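Acyl-CoA N-acyltransferases (NAT) superfamily protein (Arabidopsis thaliana, PDB 6TH0) binds acetyl-CoA through its GNAT domain and probably transfers the acetyl group to N-terminal methionines of transmembrane proteins and to protein lysines. Local coordinates at residues Arg156-Phe161 / Phe169-Phe174; Val72-Ser77 / Gly92-Ile97; Leu16-Gln21 / Glu62-Val67. All coordinates share one frame; numbering follows the deposited sequence.

Contact 1: Arg156-Phe161 / Phe169-Phe174; sequences RRLHGF and FDSYLF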
loop_
_atom_site.group_PDB
_atom_site.type_symbol
_atom_site.label_atom_id
_atom_site.label_comp_id
_atom_site.label_asym_id
_atom_site.label_seq_id
_atom_site.Cartn_x
_atom_site.Cartn_y
_atom_site.Cartn_z
ATOM N N ARG A 156 9.396 11.568 9.115
ATOM C CA ARG A 156 9.347 13.023 9.016
ATOM C C ARG A 156 8.029 13.442 8.387
ATOM O O ARG A 156 7.326 12.641 7.768
ATOM C CB ARG A 156 10.533 13.564 8.205
ATOM C CG ARG A 156 10.670 12.966 6.798
ATOM C CD ARG A 156 12.127 13.129 6.351
ATOM N NE ARG A 156 12.401 12.364 5.146
ATOM C CZ ARG A 156 13.615 11.955 4.782
ATOM N NH1 ARG A 156 14.666 12.229 5.544
ATOM N NH2 ARG A 156 13.774 11.266 3.658
ATOM N N ARG A 157 7.723 14.727 8.523
ATOM C CA ARG A 157 6.520 15.323 7.960
ATOM C C ARG A 157 6.844 16.055 6.659
ATOM O O ARG A 157 7.802 16.836 6.607
ATOM C CB ARG A 157 5.900 16.298 8.956
ATOM C CG ARG A 157 4.546 16.854 8.535
ATOM C CD ARG A 157 4.057 17.864 9.551
ATOM N NE ARG A 157 2.685 18.265 9.273
ATOM C CZ ARG A 157 1.630 17.771 9.912
ATOM N NH1 ARG A 157 0.419 18.189 9.597
ATOM N NH2 ARG A 157 1.787 16.858 10.865
ATOM N N LEU A 158 6.061 15.785 5.614
ATOM C CA LEU A 158 6.184 16.469 4.328
ATOM C C LEU A 158 5.016 17.437 4.171
ATOM O O LEU A 158 3.856 17.019 4.167
ATOM C CB LEU A 158 6.206 15.471 3.169
ATOM C CG LEU A 158 7.487 14.634 3.104
ATOM C CD1 LEU A 158 7.598 13.679 4.284
ATOM C CD2 LEU A 158 7.610 13.896 1.779
ATOM N N HIS A 159 5.322 18.714 3.982
ATOM C CA HIS A 159 4.275 19.722 3.913
ATOM C C HIS A 159 3.663 19.816 2.517
ATOM O O HIS A 159 4.366 19.764 1.504
ATOM C CB HIS A 159 4.846 21.068 4.341
ATOM C CG HIS A 159 5.426 21.041 5.721
ATOM N ND1 HIS A 159 4.659 21.214 6.853
ATOM C CD2 HIS A 159 6.693 20.833 6.152
ATOM C CE1 HIS A 159 5.430 21.124 7.922
ATOM N NE2 HIS A 159 6.667 20.890 7.525
ATOM N N GLY A 160 2.337 19.935 2.468
ATOM C CA GLY A 160 1.683 20.082 1.179
ATOM C C GLY A 160 1.805 18.881 0.269
ATOM O O GLY A 160 1.718 19.030 -0.945
ATOM N N PHE A 161 2.014 17.690 0.827
ATOM C CA PHE A 161 2.252 16.503 0.016
ATOM C C PHE A 161 1.030 16.151 -0.826
ATOM O O PHE A 161 1.158 15.804 -2.004
ATOM C CB PHE A 161 2.632 15.339 0.926
ATOM C CG PHE A 161 3.137 14.134 0.187
ATOM C CD1 PHE A 161 4.445 14.085 -0.266
ATOM C CD2 PHE A 161 2.317 13.038 -0.024
ATOM C CE1 PHE A 161 4.914 12.976 -0.960
ATOM C CE2 PHE A 161 2.785 11.924 -0.701
ATOM C CZ PHE A 161 4.079 11.890 -1.162
ATOM N N PHE A 169 -2.767 19.019 2.093
ATOM C CA PHE A 169 -2.602 18.360 3.380
ATOM C C PHE A 169 -1.197 17.792 3.475
ATOM O O PHE A 169 -0.622 17.374 2.469
ATOM C CB PHE A 169 -3.607 17.234 3.551
ATOM C CG PHE A 169 -5.010 17.719 3.679
ATOM C CD1 PHE A 169 -5.520 18.086 4.913
ATOM C CD2 PHE A 169 -5.805 17.857 2.550
ATOM C CE1 PHE A 169 -6.813 18.552 5.027
ATOM C CE2 PHE A 169 -7.105 18.326 2.656
ATOM C CZ PHE A 169 -7.607 18.672 3.895
ATOM N N ASP A 170 -0.668 17.751 4.696
ATOM C CA ASP A 170 0.663 17.208 4.944
ATOM C C ASP A 170 0.607 15.679 5.008
ATOM O O ASP A 170 -0.452 15.074 5.203
ATOM C CB ASP A 170 1.237 17.752 6.258
ATOM C CG ASP A 170 1.411 19.258 6.245
ATOM O OD1 ASP A 170 1.284 19.880 5.167
ATOM O OD2 ASP A 170 1.674 19.828 7.331
ATOM N N SER A 171 1.768 15.047 4.841
ATOM C CA SER A 171 1.868 13.605 4.996
ATOM C C SER A 171 2.977 13.270 5.983
ATOM O O SER A 171 3.829 14.103 6.312
ATOM C CB SER A 171 2.145 12.908 3.656
ATOM O OG SER A 171 3.464 13.206 3.220
ATOM N N TYR A 172 2.914 12.054 6.515
ATOM C CA TYR A 172 4.036 11.466 7.234
ATOM C C TYR A 172 4.674 10.386 6.375
ATOM O O TYR A 172 3.972 9.550 5.799
ATOM C CB TYR A 172 3.618 10.842 8.566
ATOM C CG TYR A 172 3.249 11.817 9.636
ATOM C CD1 TYR A 172 4.147 12.780 10.064
ATOM C CD2 TYR A 172 2.018 11.736 10.276
ATOM C CE1 TYR A 172 3.825 13.658 11.085
ATOM C CE2 TYR A 172 1.693 12.603 11.312
ATOM C CZ TYR A 172 2.586 13.567 11.690
ATOM O OH TYR A 172 2.256 14.437 12.689
ATOM N N LEU A 173 6.001 10.404 6.301
ATOM C CA LEU A 173 6.753 9.315 5.683
ATOM C C LEU A 173 6.931 8.180 6.692
ATOM O O LEU A 173 7.371 8.422 7.815
ATOM C CB LEU A 173 8.123 9.817 5.240
ATOM C CG LEU A 173 9.152 8.731 4.882
ATOM C CD1 LEU A 173 8.717 8.021 3.608
ATOM C CD2 LEU A 173 10.573 9.299 4.751
ATOM N N PHE A 174 6.552 6.952 6.314
ATOM C CA PHE A 174 6.732 5.778 7.172
ATOM C C PHE A 174 7.618 4.784 6.448
ATOM O O PHE A 174 7.463 4.587 5.253
ATOM C CB PHE A 174 5.413 5.070 7.535
ATOM C CG PHE A 174 4.702 5.638 8.726
ATOM C CD1 PHE A 174 4.901 5.100 9.985
ATOM C CD2 PHE A 174 3.787 6.677 8.575
ATOM C CE1 PHE A 174 4.214 5.618 11.098
ATOM C CE2 PHE A 174 3.112 7.186 9.659
ATOM C CZ PHE A 174 3.318 6.658 10.915
#
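Arg157 turns the edge of its guanidinium to Asp170 and Tyr172 across the antiparallel beta hairpin of strands 153-164 and 167-177, at one margin of the GNAT sheet. The guanidinium stands 82° from the Asp170 carboxylate and almost perpendicular to the Tyr172 ring, whose OH comes near NH2 at an angle too poor for a hydrogen bond. Arg156 O lies at the edge of the same ring. With CG anti to the backbone N (chi1 -173°) and its chain extended to NE, Arg157 donates a salt-bridging hydrogen bond from NE to Asp170 OD2 (2.7 Å), meeting this oxygen on its anti side, and NH1 adds a weak one. His159 ND1 is a further weak donor to OD2. The other carboxylate oxygen, Asp170 OD1, takes the N-H of Gly160 (2.9 Å), so one side chain grips both the neighbouring strand and the type II turn Leu158-Phe161. Leu158 and Ser171 exchange two backbone hydrogen bonds as an antiparallel hydrogen-bonded pair.

On the face bearing Leu158, Ser171 and Leu173, Leu158 CD1 packs against Leu173 CB at 4.0 Å. Arg156 runs beside Leu173, Arg156 NE 3.6 Å from Leu173 CD2, and its NH1 is salt-bridged to Asp81. The Phe161 ring stacks with His135 of strand 129-137. Phe161 CG is 3.2 Å from Ser171 OG, a buried hydroxyl oxygen without a polar partner in the model.

Contact 2: Val72-Ser77 / Gly92-Ile97; sequences VLAKES and GTLVYI
Val72 and Leu94 trade backbone hydrogen bonds as an antiparallel hydrogen-bonded pair, Val72 N to Leu94 O at 2.9 Å and Leu94 N to Val72 O at 2.8 Å. They form the last such pair before strand 63-73 leaves strand 93-102 in the central sheet of the GNAT fold. Val72 O also receives a CA-H...O contact from Thr93 CA. At the next, non-hydrogen-bonded pair, Leu73 and Thr93, the side chains diverge, and only Leu73 CD2 bends back to graze Thr93 CG2 at 4.1 Å. One residue on, Ala74 N donates to Gly92 O (2.9 Å), and Ala74 CB lies 3.3 Å from the same carbonyl oxygen.

Side chains fill the face that Val72 and Leu94 share. Val72 CG2 touches Tyr96 CB at 3.8 Å; with its CG anti to the backbone N (chi1 -178°), Tyr96 carries its ring away from segment 72-77. Leu94 reaches the turn, where its CD1 meets Ser77 OG and CB and its CG approaches Ala74 CB.

A second shell surrounds these groups. Residues 74-76 make a short 3-10 turn that swings Ser77 back toward Leu94, while Glu91 accepts from Lys75 N through its OE2. Tyr96 OH is hydrogen-bonded to His135, and the Tyr96 ring meets that of Tyr133, both partners on strand 129-137. Tyr133 also touches Val72 and Ser77, and Ile79 touches Leu94. Ala74 O binds two donors of one residue, Ser77 N and Ser77 OG; the OG bond is 2.7 Å long, and the same OG sits 3.3 Å from Leu94 CD1.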
loop_
_atom_site.group_PDB
_atom_site.type_symbol
_atom_site.label_atom_id
_atom_site.label_comp_id
_atom_site.label_asym_id
_atom_site.label_seq_id
_atom_site.Cartn_x
_atom_site.Cartn_y
_atom_site.Cartn_z
ATOM N N VAL A 72 10.475 0.488 -6.550
ATOM C CA VAL A 72 11.250 1.718 -6.659
ATOM C C VAL A 72 12.728 1.369 -6.535
ATOM O O VAL A 72 13.115 0.657 -5.602
ATOM C CB VAL A 72 10.849 2.704 -5.538
ATOM C CG1 VAL A 72 11.559 4.029 -5.684
ATOM C CG2 VAL A 72 9.327 2.902 -5.514
ATOM N N LEU A 73 13.554 1.866 -7.451
ATOM C CA LEU A 73 14.991 1.731 -7.267
ATOM C C LEU A 73 15.417 2.518 -6.034
ATOM O O LEU A 73 15.065 3.690 -5.880
ATOM C CB LEU A 73 15.745 2.219 -8.503
ATOM C CG LEU A 73 15.696 1.298 -9.723
ATOM C CD1 LEU A 73 16.326 1.970 -10.924
ATOM C CD2 LEU A 73 16.462 0.015 -9.397
ATOM N N ALA A 74 16.169 1.866 -5.144
ATOM C CA ALA A 74 16.485 2.490 -3.862
ATOM C C ALA A 74 17.108 3.873 -4.041
ATOM O O ALA A 74 16.752 4.818 -3.324
ATOM C CB ALA A 74 17.412 1.589 -3.045
ATOM N N LYS A 75 18.051 4.010 -4.978
ATOM C CA LYS A 75 18.746 5.286 -5.125
ATOM C C LYS A 75 17.891 6.361 -5.778
ATOM O O LYS A 75 18.308 7.524 -5.799
ATOM C CB LYS A 75 20.054 5.112 -5.894
ATOM C CG LYS A 75 21.179 4.589 -5.011
ATOM C CD LYS A 75 22.513 5.268 -5.308
ATOM C CE LYS A 75 23.590 4.867 -4.304
ATOM N NZ LYS A 75 24.953 5.300 -4.754
ATOM N N GLU A 76 16.736 6.009 -6.331
ATOM C CA GLU A 76 15.809 6.982 -6.886
ATOM C C GLU A 76 14.682 7.323 -5.922
ATOM O O GLU A 76 13.772 8.084 -6.286
ATOM C CB GLU A 76 15.243 6.469 -8.218
ATOM C CG GLU A 76 16.326 6.157 -9.242
ATOM C CD GLU A 76 15.773 5.753 -10.597
ATOM O OE1 GLU A 76 16.487 5.944 -11.607
ATOM O OE2 GLU A 76 14.628 5.253 -10.656
ATOM N N SER A 77 14.690 6.731 -4.726
ATOM C CA SER A 77 13.631 6.967 -3.757
ATOM C C SER A 77 13.982 8.172 -2.898
ATOM O O SER A 77 15.151 8.544 -2.755
ATOM C CB SER A 77 13.426 5.744 -2.859
ATOM O OG SER A 77 14.520 5.620 -1.961
ATOM N N GLY A 92 19.805 -2.106 -5.109
ATOM C CA GLY A 92 18.629 -2.595 -4.425
ATOM C C GLY A 92 17.372 -1.795 -4.731
ATOM O O GLY A 92 17.384 -0.772 -5.421
ATOM N N THR A 93 16.253 -2.322 -4.247
ATOM C CA THR A 93 14.936 -1.748 -4.465
ATOM C C THR A 93 14.202 -1.542 -3.149
ATOM O O THR A 93 14.637 -1.967 -2.080
ATOM C CB THR A 93 14.087 -2.646 -5.364
ATOM O OG1 THR A 93 14.085 -3.973 -4.814
ATOM C CG2 THR A 93 14.630 -2.653 -6.817
ATOM N N LEU A 94 13.057 -0.902 -3.282
ATOM C CA LEU A 94 12.124 -0.653 -2.196
ATOM C C LEU A 94 10.729 -0.913 -2.731
ATOM O O LEU A 94 10.488 -0.785 -3.933
ATOM C CB LEU A 94 12.229 0.781 -1.688
ATOM C CG LEU A 94 13.506 1.149 -0.960
ATOM C CD1 LEU A 94 13.661 2.652 -0.896
ATOM C CD2 LEU A 94 13.466 0.552 0.436
ATOM N N VAL A 95 9.824 -1.324 -1.841
ATOM C CA VAL A 95 8.401 -1.411 -2.155
ATOM C C VAL A 95 7.716 -0.195 -1.553
ATOM O O VAL A 95 7.903 0.100 -0.366
ATOM C CB VAL A 95 7.790 -2.722 -1.630
ATOM C CG1 VAL A 95 6.299 -2.780 -1.947
ATOM C CG2 VAL A 95 8.518 -3.919 -2.252
ATOM N N TYR A 96 6.952 0.528 -2.377
ATOM C CA TYR A 96 6.221 1.723 -1.963
ATOM C C TYR A 96 4.726 1.424 -1.955
ATOM O O TYR A 96 4.130 1.211 -3.012
ATOM C CB TYR A 96 6.530 2.889 -2.913
ATOM C CG TYR A 96 5.855 4.198 -2.549
ATOM C CD1 TYR A 96 6.329 4.980 -1.495
ATOM C CD2 TYR A 96 4.756 4.661 -3.273
ATOM C CE1 TYR A 96 5.721 6.176 -1.153
ATOM C CE2 TYR A 96 4.133 5.853 -2.938
ATOM C CZ TYR A 96 4.614 6.607 -1.885
ATOM O OH TYR A 96 3.993 7.797 -1.572
ATOM N N ILE A 97 4.105 1.454 -0.776
ATOM C CA ILE A 97 2.659 1.250 -0.733
ATOM C C ILE A 97 1.979 2.509 -1.235
ATOM O O ILE A 97 2.258 3.621 -0.755
ATOM C CB ILE A 97 2.188 0.895 0.685
ATOM C CG1 ILE A 97 2.646 -0.515 1.065
ATOM C CG2 ILE A 97 0.636 1.041 0.773
ATOM C CD1 ILE A 97 2.539 -0.806 2.544
#

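Contact 3: Leu16-Gln21 / Glu62-Val67; sequences LERLEQ and ELIGFV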
loop_
_atom_site.group_PDB
_atom_site.type_symbol
_atom_site.label_atom_id
_atom_site.label_comp_id
_atom_site.label_asym_id
_atom_site.label_seq_id
_atom_site.Cartn_x
_atom_site.Cartn_y
_atom_site.Cartn_z
ATOM N N LEU A 16 -11.328 -4.843 -11.965
ATOM C CA LEU A 16 -11.131 -3.457 -12.384
ATOM C C LEU A 16 -12.259 -2.539 -11.909
ATOM O O LEU A 16 -12.002 -1.517 -11.269
ATOM C CB LEU A 16 -10.982 -3.385 -13.902
ATOM C CG LEU A 16 -10.794 -1.960 -14.418
ATOM C CD1 LEU A 16 -9.500 -1.376 -13.892
ATOM C CD2 LEU A 16 -10.815 -1.929 -15.934
ATOM N N GLU A 17 -13.504 -2.865 -12.262
ATOM C CA GLU A 17 -14.637 -2.007 -11.904
ATOM C C GLU A 17 -14.732 -1.812 -10.399
ATOM O O GLU A 17 -14.827 -0.679 -9.910
ATOM C CB GLU A 17 -15.941 -2.595 -12.439
ATOM C CG GLU A 17 -17.110 -1.626 -12.405
ATOM C CD GLU A 17 -18.438 -2.306 -12.694
ATOM O OE1 GLU A 17 -18.438 -3.335 -13.406
ATOM O OE2 GLU A 17 -19.478 -1.818 -12.199
ATOM N N ARG A 18 -14.703 -2.909 -9.643
ATOM C CA ARG A 18 -14.805 -2.799 -8.190
ATOM C C ARG A 18 -13.634 -2.014 -7.611
ATOM O O ARG A 18 -13.820 -1.167 -6.731
ATOM C CB ARG A 18 -14.889 -4.193 -7.568
ATOM C CG ARG A 18 -14.723 -4.221 -6.050
ATOM C CD ARG A 18 -15.932 -3.616 -5.340
ATOM N NE ARG A 18 -15.934 -4.014 -3.935
ATOM C CZ ARG A 18 -16.757 -3.514 -3.015
ATOM N NH1 ARG A 18 -17.648 -2.595 -3.356
ATOM N NH2 ARG A 18 -16.695 -3.942 -1.764
ATOM N N LEU A 19 -12.421 -2.270 -8.103
ATOM C CA LEU A 19 -11.244 -1.573 -7.599
ATOM C C LEU A 19 -11.362 -0.072 -7.797
ATOM O O LEU A 19 -11.072 0.708 -6.875
ATOM C CB LEU A 19 -9.980 -2.096 -8.296
ATOM C CG LEU A 19 -8.641 -1.648 -7.702
ATOM C CD1 LEU A 19 -8.382 -2.177 -6.290
ATOM C CD2 LEU A 19 -7.491 -1.987 -8.664
ATOM N N GLU A 20 -11.770 0.356 -8.993
ATOM C CA GLU A 20 -11.898 1.785 -9.238
ATOM C C GLU A 20 -12.959 2.372 -8.329
ATOM O O GLU A 20 -12.762 3.426 -7.719
ATOM C CB GLU A 20 -12.269 2.073 -10.688
ATOM C CG GLU A 20 -11.163 1.902 -11.712
ATOM C CD GLU A 20 -11.652 2.248 -13.107
ATOM O OE1 GLU A 20 -12.665 1.659 -13.544
ATOM O OE2 GLU A 20 -11.039 3.123 -13.757
ATOM N N GLN A 21 -14.072 1.661 -8.194
ATOM C CA GLN A 21 -15.206 2.173 -7.431
ATOM C C GLN A 21 -14.856 2.338 -5.954
ATOM O O GLN A 21 -15.152 3.377 -5.352
ATOM C CB GLN A 21 -16.385 1.225 -7.638
ATOM C CG GLN A 21 -17.562 1.397 -6.712
ATOM C CD GLN A 21 -18.065 0.052 -6.223
ATOM O OE1 GLN A 21 -17.679 -0.413 -5.150
ATOM N NE2 GLN A 21 -18.910 -0.592 -7.020
ATOM N N GLU A 62 -15.946 -10.787 -4.944
ATOM C CA GLU A 62 -15.768 -9.340 -4.953
ATOM C C GLU A 62 -14.863 -8.908 -3.807
ATOM O O GLU A 62 -15.071 -9.308 -2.659
ATOM C CB GLU A 62 -17.127 -8.647 -4.848
ATOM C CG GLU A 62 -17.082 -7.133 -5.022
ATOM C CD GLU A 62 -18.423 -6.468 -4.755
ATOM O OE1 GLU A 62 -18.991 -6.693 -3.666
ATOM O OE2 GLU A 62 -18.915 -5.735 -5.640
ATOM N N LEU A 63 -13.846 -8.106 -4.108
ATOM C CA LEU A 63 -12.905 -7.728 -3.061
ATOM C C LEU A 63 -13.567 -6.796 -2.047
ATOM O O LEU A 63 -14.423 -5.975 -2.391
ATOM C CB LEU A 63 -11.658 -7.066 -3.659
ATOM C CG LEU A 63 -11.777 -5.734 -4.406
ATOM C CD1 LEU A 63 -11.712 -4.571 -3.446
ATOM C CD2 LEU A 63 -10.668 -5.614 -5.454
ATOM N N ILE A 64 -13.176 -6.940 -0.783
ATOM C CA ILE A 64 -13.612 -6.044 0.279
ATOM C C ILE A 64 -12.431 -5.337 0.941
ATOM O O ILE A 64 -12.606 -4.585 1.904
ATOM C CB ILE A 64 -14.484 -6.796 1.306
ATOM C CG1 ILE A 64 -13.819 -8.094 1.763
ATOM C CG2 ILE A 64 -15.836 -7.124 0.686
ATOM C CD1 ILE A 64 -12.671 -7.902 2.731
ATOM N N GLY A 65 -11.232 -5.537 0.410
ATOM C CA GLY A 65 -10.056 -4.835 0.886
ATOM C C GLY A 65 -9.007 -4.919 -0.197
ATOM O O GLY A 65 -9.078 -5.773 -1.081
ATOM N N PHE A 66 -8.047 -3.999 -0.143
ATOM C CA PHE A 66 -7.032 -3.961 -1.191
ATOM C C PHE A 66 -5.783 -3.297 -0.637
ATOM O O PHE A 66 -5.850 -2.507 0.307
ATOM C CB PHE A 66 -7.539 -3.183 -2.415
ATOM C CG PHE A 66 -7.885 -1.782 -2.105
ATOM C CD1 PHE A 66 -6.909 -0.799 -2.114
ATOM C CD2 PHE A 66 -9.174 -1.444 -1.705
ATOM C CE1 PHE A 66 -7.221 0.514 -1.769
ATOM C CE2 PHE A 66 -9.486 -0.147 -1.370
ATOM C CZ PHE A 66 -8.526 0.838 -1.416
ATOM N N VAL A 67 -4.632 -3.636 -1.220
ATOM C CA VAL A 67 -3.414 -2.853 -1.042
ATOM C C VAL A 67 -2.677 -2.858 -2.376
ATOM O O VAL A 67 -2.682 -3.877 -3.072
ATOM C CB VAL A 67 -2.518 -3.415 0.075
ATOM C CG1 VAL A 67 -2.052 -4.823 -0.277
ATOM C CG2 VAL A 67 -1.336 -2.487 0.338
#
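Arg18 of helix 16-26 clamps the carbonyl of Leu63 on strand 63-73. Arg18 NE (2.9 Å) and Arg18 NH2 (3.1 Å) both donate to Leu63 O, a side-on grip by two nitrogens on a single oxygen, which lies essentially in the guanidinium plane. This is the tight part of the contact. With CG anti to the backbone N (chi1 169°), Arg18 CG lies 3.7 Å from Leu63 CG; the bend at chi2 (71°) then places CD beside Glu62. Deeper in, Leu19 CD1 makes more relaxed apolar contacts with Leu63 CD2 (4.2 Å) and Phe66 CB (4.1 Å).

The outer side is looser. Here partly exposed Glu62 lays its carboxylate over one face of the guanidinium, the planes 16° apart, with CD offset toward the rim. Its salt bridge is long, Glu62 OE2 to Arg18 NE 3.8 Å, and no N-H points at the oxygen; it rests on charge alone, and Glu62 OE1 has its own salt bridge to Arg55. Gln21, one turn along the helix, accepts from Arg18 NH1 through OE1 (2.8 Å), a bent bond with OE1 tilted from the guanidinium plane.

Around the contact, Leu19 also reaches Val39 of helix 33-41, and Leu63 rests on Ala49 of strand 45-52. Ile64 and Gly65 both face Ala50 in a classic beta bulge. The Phe66 and Ile64 side chains lie about 5 Å from those of the acetyl-CoA-binding residues Leu100 and Val102 respectively. Phe66 also meets the ring of His23 of helix 16-26 and Thr99 of strand 93-102, placing helix 16-26 against the sheet.

How the contacts relate
All three contacts reach one mixed sheet. Contacts 2 and 3 share strand 63-73, which contact 3 meets at its start and contact 2 at its end, on opposite sides of the chain's centre; their centres are about 25 Å apart, yet Ile97 CG2 still touches Val67 CG2 at 4.1 Å. Contact 1, on the terminal hairpin, lies about 18 Å from contact 2 between centres and meets it where Phe161 CZ packs on Tyr96 OH, also at 4.1 Å. Contacts 1 and 3 do not touch, their nearest atoms being about 12 Å apart. Each approaches bound acetyl-CoA: the side chains of Phe66, Ser171 and Tyr96 are about 6, 7 and 8 Å from it.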